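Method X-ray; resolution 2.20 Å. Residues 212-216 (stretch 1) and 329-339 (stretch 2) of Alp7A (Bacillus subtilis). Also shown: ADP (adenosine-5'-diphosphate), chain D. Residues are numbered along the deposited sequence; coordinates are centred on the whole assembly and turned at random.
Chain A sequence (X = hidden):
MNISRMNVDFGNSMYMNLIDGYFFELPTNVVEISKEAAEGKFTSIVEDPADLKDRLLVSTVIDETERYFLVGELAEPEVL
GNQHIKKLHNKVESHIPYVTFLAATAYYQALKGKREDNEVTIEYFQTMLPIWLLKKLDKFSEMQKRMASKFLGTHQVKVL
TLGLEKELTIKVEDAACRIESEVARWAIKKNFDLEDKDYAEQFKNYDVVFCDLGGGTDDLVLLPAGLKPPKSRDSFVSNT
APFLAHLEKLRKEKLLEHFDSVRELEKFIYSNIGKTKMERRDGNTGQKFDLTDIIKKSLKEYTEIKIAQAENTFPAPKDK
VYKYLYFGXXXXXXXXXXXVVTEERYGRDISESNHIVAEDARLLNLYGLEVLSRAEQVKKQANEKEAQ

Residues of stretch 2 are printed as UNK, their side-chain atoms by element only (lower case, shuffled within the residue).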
ATOM      1  N   ASP A 212      10.646   1.263   5.030  1.00 30.97           N
ATOM      2  CA  ASP A 212       9.260   1.399   4.599  1.00 24.23           C
ATOM      3  C   ASP A 212       8.502   2.301   5.588  1.00 24.01           C
ATOM      4  O   ASP A 212       7.966   1.827   6.596  1.00 26.93           O
ATOM      5  CB  ASP A 212       8.613   0.010   4.493  1.00 22.69           C
ATOM      6  CG  ASP A 212       7.240   0.034   3.826  1.00 19.73           C
ATOM      7  OD1 ASP A 212       6.655   1.127   3.636  1.00 31.38           O
ATOM      8  OD2 ASP A 212       6.734  -1.067   3.520  1.00 19.90           O
ATOM      9  N   LEU A 213       8.476   3.601   5.310  1.00 22.74           N
ATOM     10  CA  LEU A 213       7.859   4.544   6.239  1.00 23.99           C
ATOM     11  C   LEU A 213       6.393   4.759   5.893  1.00 31.13           C
ATOM     12  O   LEU A 213       6.083   5.367   4.869  1.00 26.09           O
ATOM     13  CB  LEU A 213       8.604   5.896   6.232  1.00 28.81           C
ATOM     14  CG  LEU A 213      10.143   5.866   6.326  1.00 35.92           C
ATOM     15  CD1 LEU A 213      10.773   7.263   6.159  1.00 26.65           C
ATOM     16  CD2 LEU A 213      10.617   5.208   7.612  1.00 32.62           C
ATOM     17  N   GLY A 214       5.501   4.286   6.761  1.00 31.23           N
ATOM     18  CA  GLY A 214       4.073   4.391   6.523  1.00 26.70           C
ATOM     19  C   GLY A 214       3.340   5.283   7.512  1.00 34.02           C
ATOM     20  O   GLY A 214       3.946   5.856   8.419  1.00 37.30           O
ATOM     21  N   GLY A 215       2.028   5.400   7.335  1.00 34.84           N
ATOM     22  CA  GLY A 215       1.188   6.200   8.213  1.00 28.23           C
ATOM     23  C   GLY A 215       1.115   5.627   9.614  1.00 32.26           C
ATOM     24  O   GLY A 215       1.131   6.375  10.585  1.00 39.41           O
ATOM     25  N   GLY A 216       1.063   4.300   9.731  1.00 38.51           N
ATOM     26  CA  GLY A 216       0.859   3.674  11.029  1.00 36.22           C
ATOM     27  C   GLY A 216       2.010   2.841  11.572  1.00 39.12           C
ATOM     28  O   GLY A 216       2.065   2.557  12.774  1.00 42.90           O
ATOM     29  N   UNK A 329       4.542   5.753   1.707  1.00 25.83           N
ATOM     30  CA  UNK A 329       3.854   7.007   1.429  1.00 26.64           C
ATOM     31  C   UNK A 329       4.370   8.163   2.274  1.00 26.66           C
ATOM     32  O   UNK A 329       4.398   9.314   1.836  1.00 43.00           O
ATOM     33  N   UNK A 330       4.777   7.866   3.499  1.00 26.37           N
ATOM     34  CA  UNK A 330       5.362   8.898   4.344  1.00 26.60           C
ATOM     35  C   UNK A 330       6.770   9.250   3.852  1.00 27.97           C
ATOM     36  O   UNK A 330       7.184  10.405   3.938  1.00 30.52           O
ATOM     37  c   UNK A 330       6.144   9.463   6.696  1.00 32.40           C
ATOM     38  c   UNK A 330       3.937   8.336   6.332  1.00 27.77           C
ATOM     39  c   UNK A 330       5.374   8.463   5.826  1.00 32.25           C
ATOM     40  N   UNK A 331       7.488   8.268   3.299  1.00 28.28           N
ATOM     41  CA  UNK A 331       8.847   8.499   2.829  1.00 26.96           C
ATOM     42  C   UNK A 331       8.826   9.516   1.699  1.00 29.61           C
ATOM     43  O   UNK A 331       9.652  10.420   1.626  1.00 31.34           O
ATOM     44  N   UNK A 332       7.847   9.347   0.824  1.00 30.46           N
ATOM     45  CA  UNK A 332       7.553  10.263  -0.274  1.00 31.61           C
ATOM     46  C   UNK A 332       7.331  11.699   0.214  1.00 30.93           C
ATOM     47  O   UNK A 332       7.862  12.646  -0.348  1.00 38.50           O
ATOM     48  c   UNK A 332       6.045  10.434  -2.362  1.00 35.77           C
ATOM     49  o   UNK A 332       3.900  10.231  -3.369  1.00 47.54           O
ATOM     50  c   UNK A 332       5.004   9.681  -3.192  1.00 48.04           C
ATOM     51  c   UNK A 332       6.316   9.751  -1.031  1.00 27.06           C
ATOM     52  o   UNK A 332       5.291   8.546  -3.667  1.00 45.04           O
ATOM     53  N   UNK A 333       6.552  11.844   1.276  1.00 29.44           N
ATOM     54  CA  UNK A 333       6.236  13.143   1.856  1.00 28.61           C
ATOM     55  C   UNK A 333       7.465  13.778   2.517  1.00 35.65           C
ATOM     56  O   UNK A 333       7.696  15.000   2.434  1.00 34.32           O
ATOM     57  c   UNK A 333       5.004  14.195   3.798  1.00 32.62           C
ATOM     58  c   UNK A 333       3.762  12.729   2.151  1.00 30.82           C
ATOM     59  c   UNK A 333       5.094  12.991   2.881  1.00 28.92           C
ATOM     60  N   UNK A 334       8.266  12.920   3.137  1.00 31.58           N
ATOM     61  CA  UNK A 334       9.409  13.342   3.922  1.00 34.13           C
ATOM     62  C   UNK A 334      10.668  13.541   3.089  1.00 33.41           C
ATOM     63  O   UNK A 334      11.733  13.830   3.640  1.00 40.40           O
ATOM     64  c   UNK A 334       8.186  13.371   6.754  1.00 34.25           C
ATOM     65  c   UNK A 334       9.699  12.316   5.029  1.00 38.42           C
ATOM     66  c   UNK A 334       9.353  11.220   7.216  1.00 27.92           C
ATOM     67  c   UNK A 334       8.693  12.068   6.154  1.00 36.57           C
ATOM     68  N   UNK A 335      10.553  13.376   1.778  1.00 28.64           N
ATOM     69  CA  UNK A 335      11.731  13.333   0.915  1.00 35.50           C
ATOM     70  C   UNK A 335      12.647  14.546   1.083  1.00 41.88           C
ATOM     71  O   UNK A 335      13.863  14.408   1.263  1.00 42.60           O
ATOM     72  o   UNK A 335      13.148  12.875  -3.711  1.00 45.41           O
ATOM     73  o   UNK A 335      11.001  13.101  -3.313  1.00 59.28           O
ATOM     74  c   UNK A 335      12.523  13.331  -1.476  1.00 39.17           C
ATOM     75  c   UNK A 335      12.196  13.090  -2.938  1.00 49.57           C
ATOM     76  c   UNK A 335      11.323  13.219  -0.550  1.00 31.01           C
ATOM     77  N   UNK A 336      12.052  15.730   1.024  1.00 35.28           N
ATOM     78  CA  UNK A 336      12.785  16.964   1.231  1.00 39.19           C
ATOM     79  C   UNK A 336      13.431  17.001   2.631  1.00 48.56           C
ATOM     80  O   UNK A 336      14.605  17.368   2.783  1.00 47.76           O
ATOM     81  c   UNK A 336      11.848  18.159   1.026  1.00 37.66           C
ATOM     82  c   UNK A 336      12.456  19.530   1.296  1.00 46.50           C
ATOM     83  c   UNK A 336      11.398  20.642   1.322  1.00 57.32           C
ATOM     84  o   UNK A 336      11.769  21.821   1.471  1.00 52.27           O
ATOM     85  o   UNK A 336      10.192  20.335   1.194  1.00 66.69           O
ATOM     86  N   UNK A 337      12.654  16.612   3.637  1.00 33.09           N
ATOM     87  CA  UNK A 337      13.087  16.630   5.030  1.00 35.94           C
ATOM     88  C   UNK A 337      14.264  15.697   5.253  1.00 39.22           C
ATOM     89  O   UNK A 337      15.167  15.975   6.040  1.00 39.19           O
ATOM     90  o   UNK A 337      10.931  17.217   5.990  1.00 47.14           O
ATOM     91  c   UNK A 337      11.933  16.219   5.950  1.00 35.11           C
ATOM     92  N   UNK A 338      14.226  14.571   4.558  1.00 41.77           N
ATOM     93  CA  UNK A 338      15.253  13.565   4.681  1.00 39.68           C
ATOM     94  C   UNK A 338      16.562  14.108   4.121  1.00 42.43           C
ATOM     95  O   UNK A 338      17.633  13.919   4.709  1.00 37.33           O
ATOM     96  c   UNK A 338      12.913  10.562   4.012  1.00 27.94           C
ATOM     97  c   UNK A 338      13.699  11.632   4.770  1.00 30.51           C
ATOM     98  c   UNK A 338      14.831  12.286   3.973  1.00 27.65           C
ATOM     99  c   UNK A 338      16.018  11.348   3.801  1.00 34.43           C
ATOM    100  N   UNK A 339      16.474  14.816   3.006  1.00 32.28           N
ATOM    101  CA  UNK A 339      17.665  15.401   2.405  1.00 36.86           C
ATOM    102  C   UNK A 339      18.295  16.445   3.332  1.00 38.16           C
ATOM    103  O   UNK A 339      19.502  16.461   3.505  1.00 39.00           O
ATOM    104  c   UNK A 339      17.326  16.020   1.054  1.00 46.11           C
ATOM    105  o   UNK A 339      18.437  16.732   0.550  1.00 57.63           O
TER
HETATM  106  PB  ADP D 403       0.150   2.922   5.547  1.00 58.56           P
HETATM  107  O1B ADP D 403      -0.259   1.780   4.624  1.00 38.66           O
HETATM  108  O2B ADP D 403       0.651   2.521   6.924  1.00 56.80           O
HETATM  109  O3B ADP D 403      -0.813   4.082   5.634  1.00 62.29           O
HETATM  110  PA  ADP D 403       1.521   4.114   3.291  1.00 33.43           P
HETATM  111  O1A ADP D 403       0.258   3.790   2.524  1.00 40.40           O
HETATM  112  O2A ADP D 403       2.878   3.776   2.700  1.00 24.57           O
HETATM  113  O3A ADP D 403       1.451   3.548   4.809  1.00 54.81           O
HETATM  114  O5' ADP D 403       1.526   5.673   3.633  1.00 44.01           O
HETATM  115  C5' ADP D 403       0.332   6.437   3.745  1.00 39.49           C
HETATM  116  C4' ADP D 403       0.806   7.874   3.695  1.00 31.93           C
HETATM  117  O4' ADP D 403       1.158   8.176   2.348  1.00 33.87           O
HETATM  118  C3' ADP D 403      -0.243   8.900   4.078  1.00 34.83           C
HETATM  119  O3' ADP D 403      -0.072   9.306   5.436  1.00 41.55           O
HETATM  120  C2' ADP D 403       0.026  10.073   3.156  1.00 38.61           C
HETATM  121  O2' ADP D 403       0.566  11.134   3.942  1.00 31.46           O
HETATM  122  C1' ADP D 403       1.078   9.583   2.168  1.00 35.07           C
HETATM  123  N9  ADP D 403       0.767   9.865   0.748  1.00 33.40           N
HETATM  124  C8  ADP D 403       1.668  10.392  -0.107  1.00 37.07           C
HETATM  125  N7  ADP D 403       1.138  10.544  -1.342  1.00 38.40           N
HETATM  126  C5  ADP D 403      -0.125  10.092  -1.286  1.00 32.10           C
HETATM  127  C6  ADP D 403      -1.217   9.984  -2.273  1.00 39.87           C
HETATM  128  N6  ADP D 403      -1.012  10.398  -3.553  1.00 49.53           N
HETATM  129  N1  ADP D 403      -2.389   9.462  -1.848  1.00 34.59           N
HETATM  130  C2  ADP D 403      -2.559   9.068  -0.565  1.00 34.28           C
HETATM  131  N3  ADP D 403      -1.608   9.135   0.400  1.00 27.02           N
HETATM  132  C4  ADP D 403      -0.379   9.643   0.095  1.00 27.07           C

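Position 329 has backbone atoms and nothing more, so it is glycine, G329. The bare backbone is needed here: an ideal CB would lie 1.9 Å from ADP O4', a clear clash. With that space left to the nucleotide, G329 N donates a hydrogen bond to ADP O2A at 2.8 Å.

Position 330 carries three carbons, one attached to CA and bearing the other two, a fork at the first atom. Its CA-to-CB bond points toward stretch 1, its CB lies 4.1 Å from L213 CB, and one of its terminal carbons reaches the backbone of G214 and G215. Three carbons forked at CB make valine, V330, with chi1 in the t well. V330 CG2 sits 3.2 Å from G214 O and 3.6 Å from G215 N, so the side chain packs against the start of the glycine loop. The backbone of the same residue supplies the polar link between the stretches, V330 N donating to L213 O at 3.1 Å.

Position 331 again has no side-chain atoms and is glycine, G331. Its CA is 5.3 Å from the CA of L213, and an ideal CB would come 4.0 Å from L213 CD1, close but not a clash.

Position 332 shows three carbons in a row, the third bearing two oxygens, and touches nothing on stretch 1. A carboxylate at the end of a three-carbon chain is glutamate, E332. Its end leads away from stretch 1 and toward the base, with E332 OE1 3.4 Å from ADP N7.

Position 333 repeats the three-carbon fork without reaching stretch 1, and is valine, V333. It faces the nucleotide instead, V333 CG2 lying 3.9 Å from ADP C8.

Position 334 has four carbons forked at the second, with one tip against L213. That is leucine, L334; its CD1 is 4.3 Å from L213 CD1.

Positions 335 and 336 each have three carbons ending in two oxygens and lie out of reach of stretch 1. They are glutamates, E335 and E336.

Position 337, one carbon then one oxygen, makes no contact with stretch 1 and is serine, S337.

Position 338 has four carbons forked at the first, one arm two carbons long, whose tip approaches L213. This is isoleucine, I338, with its CD1 4.5 Å from L213 CD1.

Position 339, one carbon and one oxygen far from stretch 1, is serine, S339.

The contact is small, 221 Å² in all, and L213 dominates its side of it. Its carbonyl accepts the hydrogen bond from V330, while its side chain packs on V330, L334 and I338. Beyond L213, the glycines take over: a CB on G214 would clash with ADP O3A at 2.7 Å, and G215 N donates to that same O3A at 3.2 Å. The rule to read is economical: one leucine anchors the helical segment, and bare backbone from both stretches meets the phosphates.

Stretch 2, residues 329-339: GVGEVLEESIS
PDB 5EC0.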